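Local coordinates for cell cycle serine/threonine-protein kinase CDC5/MSD2 (Saccharomyces cerevisiae, PDB 6MF4), which phosphorylates serine and threonine residues of target proteins to promote mitotic exit, this chain being its polo-box domain, the part that recognises substrates, at residues 131-136 / 191-196; 137-142 / 159-164; 118-123 / 173-178. All blocks are in the same frame, centred on the assembly; numbering follows the deposited sequence. Where two conformers were deposited one is given.

Contact 1 of 3, residues 131-136 / 191-196; sequences LRLADA and EEYHKD. With ZN (zinc ion), chain C.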
loop_
_atom_site.group_PDB
_atom_site.type_symbol
_atom_site.label_atom_id
_atom_site.label_comp_id
_atom_site.label_asym_id
_atom_site.label_seq_id
_atom_site.Cartn_x
_atom_site.Cartn_y
_atom_site.Cartn_z
ATOM N N LEU A 131 -6.198 -8.808 9.685
ATOM C CA LEU A 131 -6.650 -8.742 8.308
ATOM C C LEU A 131 -7.786 -9.746 8.129
ATOM O O LEU A 131 -7.563 -10.951 8.097
ATOM C CB LEU A 131 -5.501 -9.029 7.338
ATOM C CG LEU A 131 -5.837 -8.869 5.852
ATOM C CD1 LEU A 131 -6.088 -7.407 5.505
ATOM C CD2 LEU A 131 -4.732 -9.451 4.984
ATOM N N ARG A 132 -9.002 -9.222 8.036
ATOM C CA ARG A 132 -10.210 -10.020 7.865
ATOM C C ARG A 132 -10.460 -10.287 6.382
ATOM O O ARG A 132 -10.705 -9.356 5.615
ATOM C CB ARG A 132 -11.393 -9.278 8.493
ATOM C CG ARG A 132 -12.765 -9.923 8.373
ATOM C CD ARG A 132 -13.816 -8.834 8.524
ATOM N NE ARG A 132 -15.185 -9.329 8.664
ATOM C CZ ARG A 132 -16.040 -9.493 7.656
ATOM N NH1 ARG A 132 -15.678 -9.235 6.401
ATOM N NH2 ARG A 132 -17.263 -9.936 7.906
ATOM N N LEU A 133 -10.407 -11.551 5.973
ATOM C CA LEU A 133 -10.620 -11.879 4.568
ATOM C C LEU A 133 -12.066 -11.623 4.172
ATOM O O LEU A 133 -12.974 -11.652 5.002
ATOM C CB LEU A 133 -10.240 -13.330 4.267
ATOM C CG LEU A 133 -8.755 -13.548 3.967
ATOM C CD1 LEU A 133 -7.944 -13.498 5.240
ATOM C CD2 LEU A 133 -8.525 -14.862 3.241
ATOM N N ALA A 134 -12.263 -11.361 2.886
ATOM C CA ALA A 134 -13.571 -11.018 2.358
ATOM C C ALA A 134 -14.579 -12.151 2.541
ATOM O O ALA A 134 -15.786 -11.924 2.488
ATOM C CB ALA A 134 -13.450 -10.657 0.889
ATOM N N ASP A 135 -14.089 -13.366 2.757
ATOM C CA ASP A 135 -14.982 -14.513 2.899
ATOM C C ASP A 135 -15.720 -14.499 4.239
ATOM O O ASP A 135 -16.643 -15.284 4.455
ATOM C CB ASP A 135 -14.208 -15.827 2.727
ATOM C CG ASP A 135 -13.038 -15.968 3.691
ATOM O OD1 ASP A 135 -13.071 -15.394 4.798
ATOM O OD2 ASP A 135 -12.086 -16.697 3.345
ATOM N N ALA A 136 -15.319 -13.595 5.127
ATOM C CA ALA A 136 -15.933 -13.466 6.445
ATOM C C ALA A 136 -15.840 -14.755 7.259
ATOM O O ALA A 136 -16.701 -15.022 8.096
ATOM C CB ALA A 136 -17.399 -13.041 6.311
ATOM N N GLU A 191 -0.002 -21.233 0.132
ATOM C CA GLU A 191 -1.298 -21.822 -0.198
ATOM C C GLU A 191 -1.974 -20.962 -1.260
ATOM O O GLU A 191 -1.825 -19.741 -1.256
ATOM C CB GLU A 191 -2.188 -21.943 1.044
ATOM C CG GLU A 191 -2.150 -23.312 1.714
ATOM C CD GLU A 191 -3.154 -24.284 1.114
ATOM O OE1 GLU A 191 -4.367 -24.112 1.352
ATOM O OE2 GLU A 191 -2.731 -25.215 0.402
ATOM N N GLU A 192 -2.707 -21.599 -2.168
ATOM C CA GLU A 192 -3.305 -20.891 -3.301
ATOM C C GLU A 192 -4.236 -19.760 -2.869
ATOM O O GLU A 192 -4.262 -18.693 -3.484
ATOM C CB GLU A 192 -4.072 -21.867 -4.196
ATOM C CG GLU A 192 -3.182 -22.705 -5.108
ATOM C CD GLU A 192 -2.586 -23.926 -4.424
ATOM O OE1 GLU A 192 -2.927 -24.195 -3.250
ATOM O OE2 GLU A 192 -1.775 -24.621 -5.075
ATOM N N TYR A 193 -4.981 -19.993 -1.796
ATOM C CA TYR A 193 -5.976 -19.042 -1.313
ATOM C C TYR A 193 -5.347 -17.791 -0.702
ATOM O O TYR A 193 -6.029 -16.778 -0.538
ATOM C CB TYR A 193 -6.873 -19.733 -0.281
ATOM C CG TYR A 193 -8.201 -19.062 0.001
ATOM C CD1 TYR A 193 -9.182 -18.966 -0.982
ATOM C CD2 TYR A 193 -8.497 -18.569 1.267
ATOM C CE1 TYR A 193 -10.406 -18.374 -0.719
ATOM C CE2 TYR A 193 -9.723 -17.980 1.541
ATOM C CZ TYR A 193 -10.671 -17.888 0.547
ATOM O OH TYR A 193 -11.882 -17.293 0.811
ATOM N N HIS A 194 -4.051 -17.857 -0.392
ATOM C CA HIS A 194 -3.384 -16.804 0.376
ATOM C C HIS A 194 -2.161 -16.194 -0.297
ATOM O O HIS A 194 -1.581 -15.243 0.224
ATOM C CB HIS A 194 -2.959 -17.351 1.739
ATOM C CG HIS A 194 -4.110 -17.677 2.634
ATOM N ND1 HIS A 194 -5.033 -16.736 3.024
ATOM C CD2 HIS A 194 -4.488 -18.843 3.209
ATOM C CE1 HIS A 194 -5.936 -17.307 3.805
ATOM N NE2 HIS A 194 -5.628 -18.584 3.929
ATOM N N LYS A 195 -1.766 -16.717 -1.451
ATOM C CA LYS A 195 -0.457 -16.370 -1.996
ATOM C C LYS A 195 -0.377 -14.907 -2.429
ATOM O O LYS A 195 0.715 -14.345 -2.500
ATOM C CB LYS A 195 -0.102 -17.296 -3.161
ATOM C CG LYS A 195 -0.784 -16.983 -4.472
ATOM C CD LYS A 195 -0.464 -18.073 -5.475
ATOM C CE LYS A 195 -1.002 -17.765 -6.853
ATOM N NZ LYS A 195 -0.879 -18.953 -7.746
ATOM N N ASP A 196 -1.527 -14.287 -2.682
ATOM C CA ASP A 196 -1.577 -12.878 -3.073
ATOM C C ASP A 196 -2.056 -11.983 -1.931
ATOM O O ASP A 196 -2.407 -10.825 -2.151
ATOM C CB ASP A 196 -2.489 -12.691 -4.291
ATOM C CG ASP A 196 -1.876 -13.235 -5.573
ATOM O OD1 ASP A 196 -0.652 -13.079 -5.765
ATOM O OD2 ASP A 196 -2.622 -13.814 -6.391
HETATM ZN ZN ZN C . -6.847 -19.850 4.892
#

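Contact 2 of 3, residues 137-142 / 159-164; sequences EEFWYI and EKPREL. With ZN (zinc ion), chain C.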
loop_
_atom_site.group_PDB
_atom_site.type_symbol
_atom_site.label_atom_id
_atom_site.label_comp_id
_atom_site.label_asym_id
_atom_site.label_seq_id
_atom_site.Cartn_x
_atom_site.Cartn_y
_atom_site.Cartn_z
ATOM N N GLU A 137 -14.796 -15.545 7.018
ATOM C CA GLU A 137 -14.557 -16.754 7.813
ATOM C C GLU A 137 -13.108 -16.874 8.289
ATOM O O GLU A 137 -12.854 -17.457 9.344
ATOM C CB GLU A 137 -14.945 -18.009 7.014
ATOM C CG GLU A 137 -14.449 -19.352 7.595
ATOM C CD GLU A 137 -14.870 -19.610 9.042
ATOM O OE1 GLU A 137 -14.458 -20.653 9.596
ATOM O OE2 GLU A 137 -15.604 -18.788 9.631
ATOM N N GLU A 138 -12.165 -16.333 7.522
ATOM C CA GLU A 138 -10.752 -16.423 7.885
ATOM C C GLU A 138 -10.159 -15.053 8.190
ATOM O O GLU A 138 -10.586 -14.044 7.625
ATOM C CB GLU A 138 -9.946 -17.083 6.763
ATOM C CG GLU A 138 -10.458 -18.452 6.342
ATOM C CD GLU A 138 -9.373 -19.316 5.730
ATOM O OE1 GLU A 138 -8.497 -18.769 5.028
ATOM O OE2 GLU A 138 -9.393 -20.545 5.954
ATOM N N PHE A 139 -9.171 -15.019 9.080
ATOM C CA PHE A 139 -8.404 -13.797 9.293
ATOM C C PHE A 139 -6.964 -14.115 9.671
ATOM O O PHE A 139 -6.654 -15.212 10.142
ATOM C CB PHE A 139 -9.065 -12.904 10.360
ATOM C CG PHE A 139 -8.955 -13.421 11.771
ATOM C CD1 PHE A 139 -9.916 -14.275 12.290
ATOM C CD2 PHE A 139 -7.913 -13.019 12.594
ATOM C CE1 PHE A 139 -9.831 -14.732 13.598
ATOM C CE2 PHE A 139 -7.821 -13.474 13.899
ATOM C CZ PHE A 139 -8.778 -14.341 14.398
ATOM N N TRP A 140 -6.094 -13.142 9.415
ATOM C CA TRP A 140 -4.711 -13.160 9.870
ATOM C C TRP A 140 -4.535 -12.233 11.058
ATOM O O TRP A 140 -5.036 -11.111 11.041
ATOM C CB TRP A 140 -3.750 -12.700 8.772
ATOM C CG TRP A 140 -3.673 -13.559 7.568
ATOM C CD1 TRP A 140 -4.288 -13.347 6.368
ATOM C CD2 TRP A 140 -2.915 -14.763 7.424
ATOM N NE1 TRP A 140 -3.961 -14.346 5.486
ATOM C CE2 TRP A 140 -3.121 -15.231 6.109
ATOM C CE3 TRP A 140 -2.079 -15.492 8.275
ATOM C CZ2 TRP A 140 -2.526 -16.394 5.629
ATOM C CZ3 TRP A 140 -1.485 -16.649 7.794
ATOM C CH2 TRP A 140 -1.710 -17.087 6.483
ATOM N N TYR A 141 -3.821 -12.699 12.078
ATOM C CA TYR A 141 -3.319 -11.819 13.128
ATOM C C TYR A 141 -1.840 -11.569 12.870
ATOM O O TYR A 141 -1.038 -12.503 12.854
ATOM C CB TYR A 141 -3.528 -12.419 14.516
ATOM C CG TYR A 141 -2.943 -11.561 15.618
ATOM C CD1 TYR A 141 -3.416 -10.279 15.848
ATOM C CD2 TYR A 141 -1.918 -12.034 16.425
ATOM C CE1 TYR A 141 -2.883 -9.488 16.852
ATOM C CE2 TYR A 141 -1.381 -11.254 17.433
ATOM C CZ TYR A 141 -1.868 -9.983 17.640
ATOM O OH TYR A 141 -1.339 -9.198 18.639
ATOM N N ILE A 142 -1.494 -10.305 12.648
ATOM C CA ILE A 142 -0.144 -9.925 12.258
ATOM C C ILE A 142 0.525 -9.132 13.372
ATOM O O ILE A 142 0.012 -8.105 13.813
ATOM C CB ILE A 142 -0.151 -9.094 10.968
ATOM C CG1 ILE A 142 -0.842 -9.875 9.848
ATOM C CG2 ILE A 142 1.268 -8.750 10.550
ATOM C CD1 ILE A 142 -1.331 -9.024 8.719
ATOM N N GLU A 159 -13.430 -20.154 15.102
ATOM C CA GLU A 159 -12.545 -20.705 16.121
ATOM C C GLU A 159 -11.639 -19.596 16.645
ATOM O O GLU A 159 -10.420 -19.747 16.717
ATOM C CB GLU A 159 -11.725 -21.852 15.558
ATOM N N LYS A 160 -12.261 -18.482 17.009
ATOM C CA LYS A 160 -11.544 -17.292 17.450
ATOM C C LYS A 160 -10.835 -17.542 18.780
ATOM O O LYS A 160 -11.460 -17.996 19.738
ATOM C CB LYS A 160 -12.529 -16.118 17.560
ATOM C CG LYS A 160 -12.254 -15.116 18.670
ATOM C CD LYS A 160 -13.463 -14.227 18.890
ATOM C CE LYS A 160 -14.250 -14.689 20.109
ATOM N NZ LYS A 160 -15.339 -13.755 20.488
ATOM N N PRO A 161 -9.528 -17.243 18.848
ATOM C CA PRO A 161 -8.862 -17.354 20.146
ATOM C C PRO A 161 -9.291 -16.238 21.090
ATOM O O PRO A 161 -9.417 -15.080 20.694
ATOM C CB PRO A 161 -7.377 -17.251 19.796
ATOM C CG PRO A 161 -7.338 -16.517 18.525
ATOM C CD PRO A 161 -8.582 -16.893 17.775
ATOM N N ARG A 162 -9.532 -16.615 22.337
ATOM C CA ARG A 162 -9.977 -15.695 23.375
ATOM C C ARG A 162 -9.108 -14.444 23.512
ATOM O O ARG A 162 -9.622 -13.359 23.793
ATOM C CB ARG A 162 -10.038 -16.432 24.719
ATOM C CG ARG A 162 -8.828 -17.303 25.019
ATOM C CD ARG A 162 -9.168 -18.447 25.966
ATOM N NE ARG A 162 -7.957 -18.981 26.585
ATOM C CZ ARG A 162 -7.934 -19.932 27.513
ATOM N NH1 ARG A 162 -6.773 -20.337 28.003
ATOM N NH2 ARG A 162 -9.063 -20.472 27.952
ATOM N N GLU A 163 -7.801 -14.575 23.309
ATOM C CA GLU A 163 -6.916 -13.429 23.489
ATOM C C GLU A 163 -7.011 -12.434 22.328
ATOM O O GLU A 163 -6.407 -11.363 22.382
ATOM C CB GLU A 163 -5.458 -13.880 23.682
ATOM C CG GLU A 163 -4.782 -14.497 22.466
ATOM C CD GLU A 163 -5.004 -15.995 22.348
ATOM O OE1 GLU A 163 -5.917 -16.533 23.016
ATOM O OE2 GLU A 163 -4.253 -16.640 21.585
ATOM N N LEU A 164 -7.782 -12.779 21.295
ATOM C CA LEU A 164 -8.040 -11.859 20.186
ATOM C C LEU A 164 -9.511 -11.455 20.118
ATOM O O LEU A 164 -9.947 -10.831 19.151
ATOM C CB LEU A 164 -7.611 -12.484 18.853
ATOM C CG LEU A 164 -6.114 -12.747 18.671
ATOM C CD1 LEU A 164 -5.837 -13.403 17.319
ATOM C CD2 LEU A 164 -5.291 -11.466 18.811
HETATM ZN ZN ZN C . -6.847 -19.850 4.892
#

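Contact 3 of 3, residues 118-123 / 173-178; sequences EDIGVL and FFAKYM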
loop_
_atom_site.group_PDB
_atom_site.type_symbol
_atom_site.label_atom_id
_atom_site.label_comp_id
_atom_site.label_asym_id
_atom_site.label_seq_id
_atom_site.Cartn_x
_atom_site.Cartn_y
_atom_site.Cartn_z
ATOM N N GLU A 118 -11.606 -6.813 -1.209
ATOM C CA GLU A 118 -12.663 -6.614 -0.209
ATOM C C GLU A 118 -12.248 -7.132 1.171
ATOM O O GLU A 118 -13.059 -7.161 2.096
ATOM C CB GLU A 118 -13.987 -7.250 -0.658
ATOM C CG GLU A 118 -14.591 -6.528 -1.857
ATOM C CD GLU A 118 -15.919 -7.111 -2.317
ATOM O OE1 GLU A 118 -16.344 -8.155 -1.782
ATOM O OE2 GLU A 118 -16.538 -6.516 -3.219
ATOM N N ASP A 119 -10.981 -7.509 1.320
ATOM C CA ASP A 119 -10.427 -7.750 2.645
ATOM C C ASP A 119 -10.471 -6.453 3.447
ATOM O O ASP A 119 -10.345 -5.370 2.886
ATOM C CB ASP A 119 -8.980 -8.254 2.579
ATOM C CG ASP A 119 -8.824 -9.527 1.758
ATOM O OD1 ASP A 119 -9.759 -10.355 1.726
ATOM O OD2 ASP A 119 -7.741 -9.695 1.152
ATOM N N ILE A 120 -10.636 -6.576 4.759
ATOM C CA ILE A 120 -10.662 -5.423 5.648
ATOM C C ILE A 120 -9.588 -5.575 6.715
ATOM O O ILE A 120 -9.509 -6.602 7.378
ATOM C CB ILE A 120 -12.044 -5.254 6.308
ATOM C CG1 ILE A 120 -13.075 -4.866 5.245
ATOM C CG2 ILE A 120 -12.004 -4.187 7.406
ATOM C CD1 ILE A 120 -14.505 -4.950 5.713
ATOM N N GLY A 121 -8.762 -4.546 6.866
ATOM C CA GLY A 121 -7.725 -4.548 7.875
ATOM C C GLY A 121 -8.013 -3.556 8.978
ATOM O O GLY A 121 -8.617 -2.508 8.749
ATOM N N VAL A 122 -7.591 -3.905 10.186
ATOM C CA VAL A 122 -7.535 -2.949 11.280
ATOM C C VAL A 122 -6.108 -2.928 11.789
ATOM O O VAL A 122 -5.559 -3.961 12.174
ATOM C CB VAL A 122 -8.501 -3.290 12.424
ATOM C CG1 VAL A 122 -8.375 -2.265 13.550
ATOM C CG2 VAL A 122 -9.935 -3.338 11.913
ATOM N N LEU A 123 -5.512 -1.744 11.740
ATOM C CA LEU A 123 -4.184 -1.504 12.268
ATOM C C LEU A 123 -4.354 -0.941 13.671
ATOM O O LEU A 123 -4.786 0.199 13.850
ATOM C CB LEU A 123 -3.415 -0.542 11.358
ATOM C CG LEU A 123 -2.010 -0.102 11.773
ATOM C CD1 LEU A 123 -1.133 -1.287 12.128
ATOM C CD2 LEU A 123 -1.384 0.703 10.642
ATOM N N PHE A 173 -16.837 -3.887 14.106
ATOM C CA PHE A 173 -17.272 -2.503 13.968
ATOM C C PHE A 173 -16.901 -1.958 12.589
ATOM O O PHE A 173 -17.723 -1.343 11.910
ATOM C CB PHE A 173 -16.654 -1.620 15.059
ATOM C CG PHE A 173 -16.860 -0.146 14.829
ATOM C CD1 PHE A 173 -18.004 0.486 15.284
ATOM C CD2 PHE A 173 -15.915 0.602 14.143
ATOM C CE1 PHE A 173 -18.198 1.833 15.066
ATOM C CE2 PHE A 173 -16.108 1.950 13.916
ATOM C CZ PHE A 173 -17.250 2.567 14.377
ATOM N N PHE A 174 -15.662 -2.186 12.170
ATOM C CA PHE A 174 -15.203 -1.627 10.906
ATOM C C PHE A 174 -15.771 -2.391 9.711
ATOM O O PHE A 174 -15.982 -1.805 8.654
ATOM C CB PHE A 174 -13.676 -1.588 10.866
ATOM C CG PHE A 174 -13.097 -0.455 11.666
ATOM C CD1 PHE A 174 -13.306 0.857 11.271
ATOM C CD2 PHE A 174 -12.375 -0.692 12.824
ATOM C CE1 PHE A 174 -12.793 1.907 12.001
ATOM C CE2 PHE A 174 -11.857 0.358 13.560
ATOM C CZ PHE A 174 -12.067 1.660 13.145
ATOM N N ALA A 175 -16.054 -3.680 9.879
ATOM C CA ALA A 175 -16.723 -4.441 8.823
ATOM C C ALA A 175 -18.099 -3.839 8.528
ATOM O O ALA A 175 -18.496 -3.704 7.368
ATOM C CB ALA A 175 -16.852 -5.910 9.212
ATOM N N LYS A 176 -18.821 -3.479 9.583
ATOM C CA LYS A 176 -20.118 -2.822 9.442
ATOM C C LYS A 176 -19.963 -1.446 8.813
ATOM O O LYS A 176 -20.735 -1.064 7.933
ATOM C CB LYS A 176 -20.807 -2.701 10.799
ATOM C CG LYS A 176 -21.284 -4.028 11.352
ATOM C CD LYS A 176 -21.652 -3.926 12.823
ATOM C CE LYS A 176 -22.210 -5.246 13.332
ATOM N NZ LYS A 176 -22.335 -5.281 14.818
ATOM N N TYR A 177 -18.962 -0.705 9.275
ATOM C CA TYR A 177 -18.660 0.610 8.729
ATOM C C TYR A 177 -18.357 0.557 7.230
ATOM O O TYR A 177 -18.845 1.386 6.459
ATOM C CB TYR A 177 -17.472 1.231 9.467
ATOM C CG TYR A 177 -16.972 2.500 8.818
ATOM C CD1 TYR A 177 -17.575 3.721 9.084
ATOM C CD2 TYR A 177 -15.906 2.476 7.929
ATOM C CE1 TYR A 177 -17.127 4.883 8.484
ATOM C CE2 TYR A 177 -15.456 3.626 7.326
ATOM C CZ TYR A 177 -16.069 4.828 7.604
ATOM O OH TYR A 177 -15.613 5.977 7.002
ATOM N N MET A 178 -17.548 -0.416 6.822
ATOM C CA MET A 178 -17.088 -0.501 5.438
ATOM C C MET A 178 -18.186 -0.914 4.457
ATOM O O MET A 178 -18.125 -0.567 3.277
ATOM C CB MET A 178 -15.920 -1.484 5.331
ATOM C CG MET A 178 -14.626 -0.989 5.963
ATOM S SD MET A 178 -13.919 0.460 5.165
ATOM C CE MET A 178 -12.516 0.777 6.232
#

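Contact 1 of 3, residues 131-136 / 191-196
The phenol of Tyr193 donates a hydrogen bond to the carboxylate of Asp135, the polar bond between residues 131-136 and 191-196: Tyr193 OH lies 2.6 Å from Asp135 OD2. The acceptor uses the lone pair anti to its sister oxygen, and the two flat groups are nearly coplanar, their planes 11° apart. OD2 therefore lies at the rim of the phenol ring. OD1 is engaged separately, accepting the backbone N-H groups of Glu137 and Glu138. With both oxygens bonded, the carboxylate is fixed in rotation; a leucine here would probably leave the Tyr193 hydroxyl without its acceptor and the ring freer to swing.

The apolar part depends on Leu133, whose CD2 touches both aromatic rings. It meets the rim of the His194 imidazole near the ring plane, CE1 being 3.6 Å from Leu133 CD2, and approaches the tyrosine obliquely, with Tyr193 CE2 at 3.7 Å from the same methyl. Tyr193 CD2 lies over one face of the imidazole, displaced toward its rim. Trp140 packs edge-to-face against this histidine.

The third element is metal coordination, with His194 NE2 binding zinc at 2.0 Å. The other ring nitrogen, ND1, is hydrogen-bonded to Asp197, itself a zinc-binding residue of this protein; this bond and the metal together probably fix the ring's rotation. Glu138 and His154 supply the other protein ligands. A type I turn, closed by Ala136 N to Leu133 O at 3.0 Å, thus meets an irregular loop at a zinc site that ties the first polo box to the linker leading into the second.

Contact 2 of 3, residues 137-142 / 159-164
Phe139 and Tyr141, two residues apart on strand 138-145, both extend toward Leu164 but by different rotations. The first holds CG between its backbone N and carbonyl carbon (chi1 72°), whereas the second turns CG to the side opposite the backbone N (chi1 177°). These rotations bring both rings to the leucine, which meets the rim of Phe139 and a face of Tyr141. Leu164 divides its two methyls between them. CD2 sits almost squarely above the middle of the phenol ring, 3.7 Å from the Tyr141 centroid and 12° off its normal, a clear CH-pi contact. CD1 reaches the base of the same side chain, 3.8 Å from Tyr141 CB, and also meets the edge of the phenylalanine at 4.0 Å from Phe139 CE2. Farther round that edge, Pro161 CD comes within 4.2 Å of Phe139 CZ.

Pro161 and Leu164 are spaced by a 3-10 turn, in which Leu164 N bonds to Pro161 O at 2.9 Å. Leu164 is also the N-cap residue of helix 165-178. From the other side of the strand, Glu138 binds zinc through OE1 at 2.0 Å. The seam between strand and turn is thus purely apolar, its grip resting on shape and on the fit of a methyl to an aromatic face.

Contact 3 of 3, residues 118-123 / 173-178
The packing of the helix across the antiparallel sheet of the first polo box brings Ile120 and Val122 of strand 120-123 against Phe174, Ala175 and Met178 of helix 165-178. The axes of strand 120-123 and of helix segment 173-178 pass 9.1 Å apart, their N-to-C directions differing by 131°. Alternation along the strand sets the pattern: Ile120 and Val122 face the helix, and Gly121 between them offers no side chain.

The isoleucine works through its terminal methyl. CG1 lies beside the backbone N (chi1 -68°) and the chain then runs on extended, carrying CD1 into the helix surface between two residues. Ile120 CD1 rests 3.8 Å from Met178 CB. It also comes 3.9 Å from the CA of Ala175, an approach that the small side chain of Ala175 probably allows. The Ile120 and Met178 side chains run alongside in opposing senses.

Two residues on along the strand, Val122 CG2 approaches Phe174 obliquely, 3.7 Å from its CD2, the valine branch lying roughly perpendicular to the phenylalanine side chain. The neighbouring Phe173 puts its own CD2 over the centre of the Phe174 ring from the side opposite the valine methyl, which leaves that ring held between strand and helix neighbour. Strands 99-103 and 111-115 widen the floor beneath the helix: Phe174 touches Val103 and Ser112, and Met178 touches Lys101 and Gln114.

Lys176, whose side chain starts away from the strand, forms a salt bridge with Asp172. Every touch between strand and helix is aliphatic or aromatic carbon on carbon, so this buried interface depends on close fit and exclusion of water, with no directional bond to set its register.

From the N terminus, strand 120-123 opens contact 3, and residues 131-136 and 137-142 then open contacts 1 and 2 on the next two strands of the same antiparallel sheet. Contact 2 closes first, when the turn at 159-164 returns to the sheet; helix 165-178 follows and closes contact 3 at 173-178. Last, the loop at 191-196 closes contact 1. Contact 2 is therefore nested within both other loops, whereas contacts 1 and 3 cross. Backbone bonds such as Arg132 N to Ile120 O join neighbouring strands, and the zinc shared by Glu138 and His194 joins contacts 1 and 2. Sheet, covering helix and the loop preceding strand 200-205 are thus tied together.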